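Local atomic coordinates of putative Outer membrane protein (Helicobacter pylori, PDB entry 6GW5), a protein that acts as the outer membrane adhesin SabA, here its adhesin domain, and probably attaches the bacterium to host glycans. Residues S24-Q27 with S28-A32; T357-N360 with N361-L365; L385-Q389 with N390-A394; G332-V335 with D336-L339. All coordinates share one frame; numbering follows the deposited sequence.

Contact 1. Residues S24-Q27 with S28-A32; sequences SLKQ and SIQNA
The carbonyl oxygen of Ser24 takes two donors: the amide of Ser28, with Ser28 N to Ser24 O at 3.2 Å, and a water whose oxygen lies 2.7 Å from Ser24 O. The same water gives its other hydrogen to the hydroxyl of Ser28, 2.6 Å from Ser28 OG, and so bridges one helical turn. Next round the helix, Gln27 reaches Asn31 through its side chain, Gln27 NE2 donating to Asn31 OD1 over 3.2 Å. The bond is bent at the hydrogen (148°), and the two amide planes stand 52° apart, with the donor tilted out of the acceptor's carbonyl plane. Gln27 gets there by holding CG anti to the backbone N (chi1 -172°) and then folding at chi2, which turns the amide forward along the axis. Asn31 is held from both ends of its amide, because its ND2 bonds to OD2 of Asp344, whose OD1 takes the hydroxyl of Ser28; one carboxylate thus clasps two residues three apart. Lys26 and Gln30 run side by side, with Lys26 CB 3.8 Å from Gln30 OE1, while the ammonium group bonds to the carbonyl of Tyr399. On the buried flank, Leu25 and Ile29 are joined by the bond from Ile29 N to Leu25 O (2.8 Å), and their side chains pack on helix 348-370. Polar and apolar faces divided in this way, with Leu25 and Ile29 one turn apart against a partner helix, suit the last turns of helix 3-32, within a predicted coiled coil.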
loop_
_atom_site.group_PDB
_atom_site.type_symbol
_atom_site.label_atom_id
_atom_site.label_comp_id
_atom_site.label_asym_id
_atom_site.label_seq_id
_atom_site.Cartn_x
_atom_site.Cartn_y
_atom_site.Cartn_z
ATOM N N SER A 24 1.466 11.085 27.915
ATOM C CA SER A 24 1.181 10.692 26.559
ATOM C C SER A 24 -0.266 11.056 26.197
ATOM O O SER A 24 -0.511 11.573 25.134
ATOM C CB SER A 24 1.457 9.201 26.394
ATOM O OG SER A 24 1.242 8.805 25.075
ATOM N N LEU A 25 -1.207 10.764 27.089
ATOM C CA LEU A 25 -2.592 11.236 26.959
ATOM C C LEU A 25 -2.752 12.791 26.800
ATOM O O LEU A 25 -3.545 13.250 25.987
ATOM C CB LEU A 25 -3.438 10.701 28.111
ATOM C CG LEU A 25 -3.720 9.203 27.954
ATOM C CD1 LEU A 25 -4.308 8.689 29.251
ATOM C CD2 LEU A 25 -4.671 8.846 26.788
ATOM N N LYS A 26 -1.962 13.584 27.516
ATOM C CA LYS A 26 -2.052 15.018 27.336
ATOM C C LYS A 26 -1.776 15.371 25.893
ATOM O O LYS A 26 -2.476 16.172 25.285
ATOM C CB LYS A 26 -1.106 15.777 28.235
ATOM C CG LYS A 26 -1.432 15.584 29.701
ATOM C CD LYS A 26 -0.466 16.281 30.660
ATOM C CE LYS A 26 0.181 17.541 30.117
ATOM N NZ LYS A 26 1.002 18.110 31.205
ATOM N N GLN A 27 -0.729 14.783 25.348
ATOM C CA GLN A 27 -0.332 15.129 24.034
ATOM C C GLN A 27 -1.447 14.764 23.059
ATOM O O GLN A 27 -1.802 15.561 22.175
ATOM C CB GLN A 27 0.973 14.479 23.715
ATOM C CG GLN A 27 1.543 14.956 22.405
ATOM C CD GLN A 27 1.919 16.432 22.403
ATOM O OE1 GLN A 27 2.644 16.883 23.268
ATOM N NE2 GLN A 27 1.481 17.158 21.397
ATOM N N SER A 28 -2.074 13.612 23.299
ATOM C CA SER A 28 -3.141 13.174 22.430
ATOM C C SER A 28 -4.315 14.082 22.548
ATOM O O SER A 28 -4.925 14.416 21.525
ATOM C CB SER A 28 -3.521 11.703 22.666
ATOM O OG SER A 28 -2.496 10.814 22.139
ATOM N N ILE A 29 -4.619 14.506 23.782
ATOM C CA ILE A 29 -5.759 15.365 23.987
ATOM C C ILE A 29 -5.482 16.716 23.333
ATOM O O ILE A 29 -6.369 17.281 22.693
ATOM C CB ILE A 29 -6.150 15.445 25.481
ATOM C CG1 ILE A 29 -6.758 14.084 25.932
ATOM C CG2 ILE A 29 -7.167 16.563 25.714
ATOM C CD1 ILE A 29 -6.870 13.900 27.429
ATOM N N GLN A 30 -4.238 17.204 23.435
ATOM C CA GLN A 30 -3.917 18.516 22.870
ATOM C C GLN A 30 -4.088 18.529 21.376
ATOM O O GLN A 30 -4.676 19.432 20.836
ATOM C CB GLN A 30 -2.543 18.965 23.282
ATOM C CG GLN A 30 -2.537 19.378 24.747
ATOM C CD GLN A 30 -1.124 19.489 25.342
ATOM O OE1 GLN A 30 -0.914 19.180 26.529
ATOM N NE2 GLN A 30 -0.149 19.935 24.512
ATOM N N ASN A 31 -3.567 17.487 20.741
ATOM C CA ASN A 31 -3.676 17.313 19.322
ATOM C C ASN A 31 -5.105 17.344 18.847
ATOM O O ASN A 31 -5.445 18.069 17.939
ATOM C CB ASN A 31 -3.056 15.972 18.908
ATOM C CG ASN A 31 -1.568 15.942 19.086
ATOM O OD1 ASN A 31 -0.943 16.963 19.352
ATOM N ND2 ASN A 31 -1.011 14.773 19.049
ATOM N N ALA A 32 -5.953 16.578 19.493
ATOM C CA ALA A 32 -7.338 16.566 19.118
ATOM C C ALA A 32 -8.022 17.952 19.254
ATOM O O ALA A 32 -8.887 18.270 18.475
ATOM C CB ALA A 32 -8.050 15.535 19.924
HETATM O O HOH W 1 0.045 11.340 22.502
#

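Contact 2. Residues T357-N360 with N361-L365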
loop_
_atom_site.group_PDB
_atom_site.type_symbol
_atom_site.label_atom_id
_atom_site.label_comp_id
_atom_site.label_asym_id
_atom_site.label_seq_id
_atom_site.Cartn_x
_atom_site.Cartn_y
_atom_site.Cartn_z
ATOM N N THR A 357 -9.183 8.670 34.996
ATOM C CA THR A 357 -8.970 7.452 35.764
ATOM C C THR A 357 -7.503 7.345 36.142
ATOM O O THR A 357 -7.177 7.070 37.263
ATOM C CB THR A 357 -9.350 6.200 34.975
ATOM O OG1 THR A 357 -10.649 6.373 34.431
ATOM C CG2 THR A 357 -9.354 4.987 35.827
ATOM N N THR A 358 -6.635 7.548 35.178
ATOM C CA THR A 358 -5.226 7.394 35.404
ATOM C C THR A 358 -4.661 8.414 36.413
ATOM O O THR A 358 -3.772 8.099 37.170
ATOM C CB THR A 358 -4.475 7.444 34.075
ATOM O OG1 THR A 358 -4.981 6.411 33.229
ATOM C CG2 THR A 358 -2.976 7.212 34.271
ATOM N N TYR A 359 -5.201 9.617 36.433
ATOM C CA TYR A 359 -4.766 10.598 37.383
ATOM C C TYR A 359 -5.168 10.171 38.760
ATOM O O TYR A 359 -4.368 10.231 39.691
ATOM C CB TYR A 359 -5.396 11.942 37.056
ATOM C CG TYR A 359 -5.440 12.923 38.212
ATOM C CD1 TYR A 359 -4.286 13.409 38.794
ATOM C CD2 TYR A 359 -6.668 13.382 38.695
ATOM C CE1 TYR A 359 -4.349 14.318 39.850
ATOM C CE2 TYR A 359 -6.747 14.304 39.725
ATOM C CZ TYR A 359 -5.580 14.772 40.300
ATOM O OH TYR A 359 -5.644 15.702 41.309
ATOM N N ASN A 360 -6.446 9.823 38.896
ATOM C CA ASN A 360 -6.988 9.357 40.160
ATOM C C ASN A 360 -6.227 8.159 40.696
ATOM O O ASN A 360 -5.768 8.176 41.836
ATOM C CB ASN A 360 -8.464 9.128 40.042
ATOM C CG ASN A 360 -9.233 10.425 40.193
ATOM O OD1 ASN A 360 -9.226 11.073 41.241
ATOM N ND2 ASN A 360 -9.855 10.833 39.150
ATOM N N ASN A 361 -5.948 7.200 39.821
ATOM C CA ASN A 361 -5.111 6.065 40.199
ATOM C C ASN A 361 -3.763 6.495 40.678
ATOM O O ASN A 361 -3.274 5.979 41.665
ATOM C CB ASN A 361 -4.963 5.023 39.073
ATOM C CG ASN A 361 -6.258 4.257 38.816
ATOM O OD1 ASN A 361 -7.077 4.025 39.712
ATOM N ND2 ASN A 361 -6.455 3.886 37.596
ATOM N N ALA A 362 -3.174 7.448 39.975
ATOM C CA ALA A 362 -1.843 7.908 40.334
ATOM C C ALA A 362 -1.858 8.639 41.663
ATOM O O ALA A 362 -0.948 8.466 42.457
ATOM C CB ALA A 362 -1.270 8.770 39.252
ATOM N N LYS A 363 -2.913 9.409 41.910
ATOM C CA LYS A 363 -3.040 10.224 43.125
ATOM C C LYS A 363 -3.222 9.320 44.371
ATOM O O LYS A 363 -2.533 9.486 45.365
ATOM C CB LYS A 363 -4.226 11.164 42.924
ATOM C CG LYS A 363 -4.668 12.149 44.031
ATOM C CD LYS A 363 -6.020 12.780 43.648
ATOM C CE LYS A 363 -6.277 14.248 44.004
ATOM N NZ LYS A 363 -6.596 14.456 45.445
ATOM N N ASN A 364 -4.089 8.313 44.252
ATOM C CA ASN A 364 -4.337 7.330 45.301
ATOM C C ASN A 364 -3.140 6.457 45.560
ATOM O O ASN A 364 -2.786 6.210 46.704
ATOM C CB ASN A 364 -5.519 6.432 44.952
ATOM C CG ASN A 364 -6.830 7.191 44.905
ATOM O OD1 ASN A 364 -7.043 8.154 45.654
ATOM N ND2 ASN A 364 -7.729 6.762 44.013
ATOM N N LEU A 365 -2.483 6.032 44.503
ATOM C CA LEU A 365 -1.269 5.240 44.642
ATOM C C LEU A 365 -0.137 6.043 45.339
ATOM O O LEU A 365 0.554 5.525 46.219
ATOM C CB LEU A 365 -0.804 4.714 43.270
ATOM C CG LEU A 365 0.437 3.822 43.260
ATOM C CD1 LEU A 365 0.286 2.706 44.272
ATOM C CD2 LEU A 365 0.656 3.246 41.884
#
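Two successive turns of helix 348-370 meet here through pairs four residues apart, chiefly Tyr359 with Lys363 and Thr357 with Asn361. With CG anti to the backbone N (chi1 159°), the tyrosine leans toward the following turn, and the lysine chain passes its phenol end at a slant. Lys363 CE lies 3.8 Å from Tyr359 CZ, and Lys363 CD 3.8 Å from Tyr359 OH, so methylenes rather than the ammonium group do the touching. Beyond the helix the ring stacks with Tyr399 and rests on Ile383 of strand 383-384. On another side, Thr357 CG2 comes alongside the Asn361 amide, 3.6 Å from ND2, both side chains pointing the same way; the threonine hydroxyl bonds back to the carbonyl of Thr353. The backbone joins the same pairs, Asn361 N donating to Thr357 O at 2.8 Å and Lys363 N to Tyr359 O at 2.8 Å. Thr358 and Asn361 also touch helix 3-32, through Val22 and Tyr18. With the backbone supplying the polar bonds between the turns, the side chains add mainly dispersion: a phenol against lysine methylenes and a methyl against an amide.

Contact 3. Residues L385-Q389 with N390-A394; sequences LPYDQ and NAPAA
Tyr387 lays its ring across the returning chain, one face turned to the backbone of Ala391. The carbonyl oxygen of Ala391 stands 3.4 Å above the ring plane, offset toward the rim, and Ala391 N also lies over a face; the hydroxyl end reaches the Asn390 backbone. CG anti to the backbone N (chi1 -165°) swings the ring over in this way, and Tyr387 CE1 also makes an apolar contact with Pro392 CD, 4.3 Å away. The backbones of Tyr387 and Pro392 form a single antiparallel, non-hydrogen-bonded bridge, flanked by two bonds: Asp388 N to Ala391 O at 2.8 Å, nearly straight, and Ala393 N to Pro386 O at 2.8 Å. In the second, the amide comes from above the carbonyl plane of Pro386. Pro386 O is also reached by a water, which in turn accepts from Ala394 N, while the carbonyl of Ala394 bonds to the side chain of Asn398. Away from the tyrosine, the methyl of Ala393 touches two side chains of the outgoing chain, with its CB 4.1 Å from Pro386 CB and 4.0 Å from Asp388 CB. The reversal itself rests on Gln389, with phi/psi of 76°/-56°, which lets Asn390 N bond back to Asp388 O at 2.7 Å. That three-residue ring is a classic gamma turn, here at the tip of a short, irregular hairpin that projects from the surface between strands 383-384 and 400-401.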
loop_
_atom_site.group_PDB
_atom_site.type_symbol
_atom_site.label_atom_id
_atom_site.label_comp_id
_atom_site.label_asym_id
_atom_site.label_seq_id
_atom_site.Cartn_x
_atom_site.Cartn_y
_atom_site.Cartn_z
ATOM N N LEU A 385 -3.642 18.967 39.478
ATOM C CA LEU A 385 -4.416 19.661 38.460
ATOM C C LEU A 385 -4.591 21.114 38.872
ATOM O O LEU A 385 -5.477 21.443 39.658
ATOM C CB LEU A 385 -5.788 19.002 38.195
ATOM C CG LEU A 385 -6.625 19.726 37.105
ATOM C CD1 LEU A 385 -5.934 19.655 35.749
ATOM C CD2 LEU A 385 -8.059 19.204 36.994
ATOM N N PRO A 386 -3.767 21.978 38.306
ATOM C CA PRO A 386 -3.764 23.382 38.664
ATOM C C PRO A 386 -5.120 24.066 38.559
ATOM O O PRO A 386 -5.832 23.910 37.570
ATOM C CB PRO A 386 -2.753 24.002 37.665
ATOM C CG PRO A 386 -1.815 22.894 37.394
ATOM C CD PRO A 386 -2.703 21.680 37.330
ATOM N N TYR A 387 -5.375 24.896 39.553
ATOM C CA TYR A 387 -6.672 25.467 39.822
ATOM C C TYR A 387 -6.466 26.914 40.236
ATOM O O TYR A 387 -5.522 27.248 40.940
ATOM C CB TYR A 387 -7.361 24.692 40.973
ATOM C CG TYR A 387 -8.854 24.946 41.112
ATOM C CD1 TYR A 387 -9.754 24.242 40.344
ATOM C CD2 TYR A 387 -9.353 25.872 42.036
ATOM C CE1 TYR A 387 -11.102 24.458 40.483
ATOM C CE2 TYR A 387 -10.700 26.103 42.159
ATOM C CZ TYR A 387 -11.558 25.397 41.386
ATOM O OH TYR A 387 -12.889 25.618 41.443
ATOM N N ASP A 388 -7.400 27.760 39.819
ATOM C CA ASP A 388 -7.324 29.193 40.026
ATOM C C ASP A 388 -8.669 29.680 40.475
ATOM O O ASP A 388 -9.515 30.062 39.669
ATOM C CB ASP A 388 -6.908 29.856 38.732
ATOM C CG ASP A 388 -6.758 31.368 38.846
ATOM O OD1 ASP A 388 -6.729 31.958 39.957
ATOM O OD2 ASP A 388 -6.657 31.966 37.769
ATOM N N GLN A 389 -8.886 29.538 41.780
ATOM C CA GLN A 389 -9.986 30.153 42.502
ATOM C C GLN A 389 -11.310 29.475 42.262
ATOM O O GLN A 389 -12.010 29.097 43.186
ATOM C CB GLN A 389 -10.099 31.627 42.102
ATOM C CG GLN A 389 -10.943 32.468 43.076
ATOM C CD GLN A 389 -11.119 33.954 42.763
ATOM O OE1 GLN A 389 -10.494 34.515 41.857
ATOM N NE2 GLN A 389 -12.015 34.606 43.530
ATOM N N ASN A 390 -11.706 29.358 41.012
ATOM C CA ASN A 390 -13.020 28.750 40.734
ATOM C C ASN A 390 -13.097 27.958 39.485
ATOM O O ASN A 390 -14.185 27.705 38.986
ATOM C CB ASN A 390 -14.065 29.850 40.690
ATOM C CG ASN A 390 -13.765 30.901 39.628
ATOM O OD1 ASN A 390 -12.947 30.718 38.742
ATOM N ND2 ASN A 390 -14.434 32.008 39.739
ATOM N N ALA A 391 -11.941 27.542 38.988
ATOM C CA ALA A 391 -11.853 26.808 37.736
ATOM C C ALA A 391 -10.425 26.295 37.595
ATOM O O ALA A 391 -9.508 26.888 38.154
ATOM C CB ALA A 391 -12.206 27.718 36.546
ATOM N N PRO A 392 -10.229 25.241 36.793
ATOM C CA PRO A 392 -8.893 24.800 36.444
ATOM C C PRO A 392 -8.142 25.948 35.831
ATOM O O PRO A 392 -8.743 26.745 35.099
ATOM C CB PRO A 392 -9.145 23.738 35.384
ATOM C CG PRO A 392 -10.528 23.234 35.666
ATOM C CD PRO A 392 -11.277 24.424 36.139
ATOM N N ALA A 393 -6.845 26.030 36.101
ATOM C CA ALA A 393 -6.048 27.216 35.675
ATOM C C ALA A 393 -5.754 27.210 34.167
ATOM O O ALA A 393 -5.712 28.273 33.534
ATOM C CB ALA A 393 -4.754 27.325 36.477
ATOM N N ALA A 394 -5.592 26.018 33.581
ATOM C CA ALA A 394 -5.184 25.908 32.175
ATOM C C ALA A 394 -5.677 24.616 31.506
ATOM O O ALA A 394 -4.918 23.899 30.891
ATOM C CB ALA A 394 -3.672 25.974 32.119
HETATM O O HOH W 2 -5.456 23.378 34.662
#

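Contact 4. Residues G332-V335 with D336-L339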
loop_
_atom_site.group_PDB
_atom_site.type_symbol
_atom_site.label_atom_id
_atom_site.label_comp_id
_atom_site.label_asym_id
_atom_site.label_seq_id
_atom_site.Cartn_x
_atom_site.Cartn_y
_atom_site.Cartn_z
ATOM N N GLY A 332 2.468 8.632 1.380
ATOM C CA GLY A 332 2.138 7.718 2.441
ATOM C C GLY A 332 2.644 8.096 3.806
ATOM O O GLY A 332 2.006 7.810 4.806
ATOM N N ASN A 333 3.805 8.704 3.890
ATOM C CA ASN A 333 4.260 9.196 5.205
ATOM C C ASN A 333 3.400 10.317 5.746
ATOM O O ASN A 333 3.264 10.452 6.952
ATOM C CB ASN A 333 5.703 9.614 5.155
ATOM C CG ASN A 333 6.597 8.457 4.996
ATOM O OD1 ASN A 333 6.410 7.434 5.603
ATOM N ND2 ASN A 333 7.551 8.583 4.152
ATOM N N ARG A 334 2.800 11.103 4.849
ATOM C CA ARG A 334 1.911 12.190 5.249
ATOM C C ARG A 334 0.596 11.598 5.655
ATOM O O ARG A 334 0.056 12.023 6.628
ATOM C CB ARG A 334 1.685 13.171 4.129
ATOM C CG ARG A 334 2.930 13.737 3.523
ATOM C CD ARG A 334 3.784 14.477 4.506
ATOM N NE ARG A 334 4.800 13.663 5.219
ATOM C CZ ARG A 334 5.064 13.778 6.530
ATOM N NH1 ARG A 334 4.385 14.617 7.303
ATOM N NH2 ARG A 334 6.031 13.068 7.091
ATOM N N VAL A 335 0.087 10.596 4.927
ATOM C CA VAL A 335 -1.163 10.030 5.339
ATOM C C VAL A 335 -1.043 9.366 6.709
ATOM O O VAL A 335 -1.976 9.489 7.464
ATOM C CB VAL A 335 -1.988 9.205 4.282
ATOM C CG1 VAL A 335 -1.655 9.532 2.853
ATOM C CG2 VAL A 335 -2.128 7.708 4.557
ATOM N N ASP A 336 0.087 8.732 7.033
ATOM C CA ASP A 336 0.333 8.197 8.393
ATOM C C ASP A 336 0.260 9.299 9.444
ATOM O O ASP A 336 -0.292 9.112 10.522
ATOM C CB ASP A 336 1.701 7.532 8.523
ATOM C CG ASP A 336 1.840 6.217 7.711
ATOM O OD1 ASP A 336 0.821 5.563 7.358
ATOM O OD2 ASP A 336 3.007 5.817 7.447
ATOM N N ALA A 337 0.823 10.455 9.141
ATOM C CA ALA A 337 0.842 11.533 10.119
ATOM C C ALA A 337 -0.583 11.980 10.374
ATOM O O ALA A 337 -0.985 12.094 11.548
ATOM C CB ALA A 337 1.704 12.695 9.636
ATOM N N ALA A 338 -1.335 12.202 9.294
ATOM C CA ALA A 338 -2.736 12.603 9.413
ATOM C C ALA A 338 -3.532 11.543 10.125
ATOM O O ALA A 338 -4.329 11.836 11.001
ATOM C CB ALA A 338 -3.355 12.911 8.062
ATOM N N LEU A 339 -3.329 10.305 9.763
ATOM C CA LEU A 339 -4.006 9.223 10.458
ATOM C C LEU A 339 -3.770 9.344 11.947
ATOM O O LEU A 339 -4.666 9.146 12.729
ATOM C CB LEU A 339 -3.532 7.837 9.959
ATOM C CG LEU A 339 -4.046 6.581 10.715
ATOM C CD1 LEU A 339 -5.554 6.537 10.562
ATOM C CD2 LEU A 339 -3.404 5.299 10.219
#
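Asp336 folds back over the preceding turn toward Gly332 and Asn333. Its CB lies 3.7 Å from Gly332 O and, at a like distance, from the carbonyl of Asn333. The next step, with CG anti to the carbonyl carbon and beside the backbone N (chi1 -68°), brings Asp336 CG to 3.3 Å from Gly332 O. At the tip the two oxygens part company. OD1 is taken by the ammonium group of Lys269 in a salt bridge to helix 255-283, whereas Asp336 OD2 lies 3.5 Å from Gly332 O and farther, 4.2 Å, from Asn333 OD1. All three are acceptors, so nothing bonds there; the amide and carboxylate planes lie 62° apart. The charge of Lys269 would offset that of the aspartate beside these carbonyls. Underneath, Asp336 N donates to Gly332 O at 3.1 Å, and Leu339 N to Val335 O at 2.8 Å. Arg334 takes a different course: bent at chi2 and chi3, its chain curls so that NH1 comes 4.0 Å from Ala337 CB at a slant to the guanidinium group, and the side chain also touches Tyr44. Val335 and Leu339, one turn apart, carry apolar groups into the bundle: Leu339 packs on Ala265 and Gln266, and Val335 on Leu45 and the chain of Lys269. Ala338 touches Ser41 and Leu45 with its methyl. Such a division, with small and branched residues inward and an aspartate paired to Lys269 beside them, belongs to the middle of helix 317-346 where it packs against both helix 35-54 and helix 255-283.

From the N terminus the chain meets contact 1 at the end of helix 3-32, then contact 4 on helix 317-346, contact 2 on helix 348-370 and last contact 3. All four are local and follow in series; none nests in or crosses another. Contacts 1, 2 and 4 each lie within a single helix, and only contact 3 reverses the chain. Contacts 2 and 4 lie on consecutive helices, their centres about 34 Å apart, with the centre of contact 1 about 18 Å from both. Asp344, on the helix of contact 4, reaches contact 1, and Tyr399 joins contacts 1 and 2. Contacts 2 and 3 touch where Tyr359 OH lies 4.2 Å from Leu385 N.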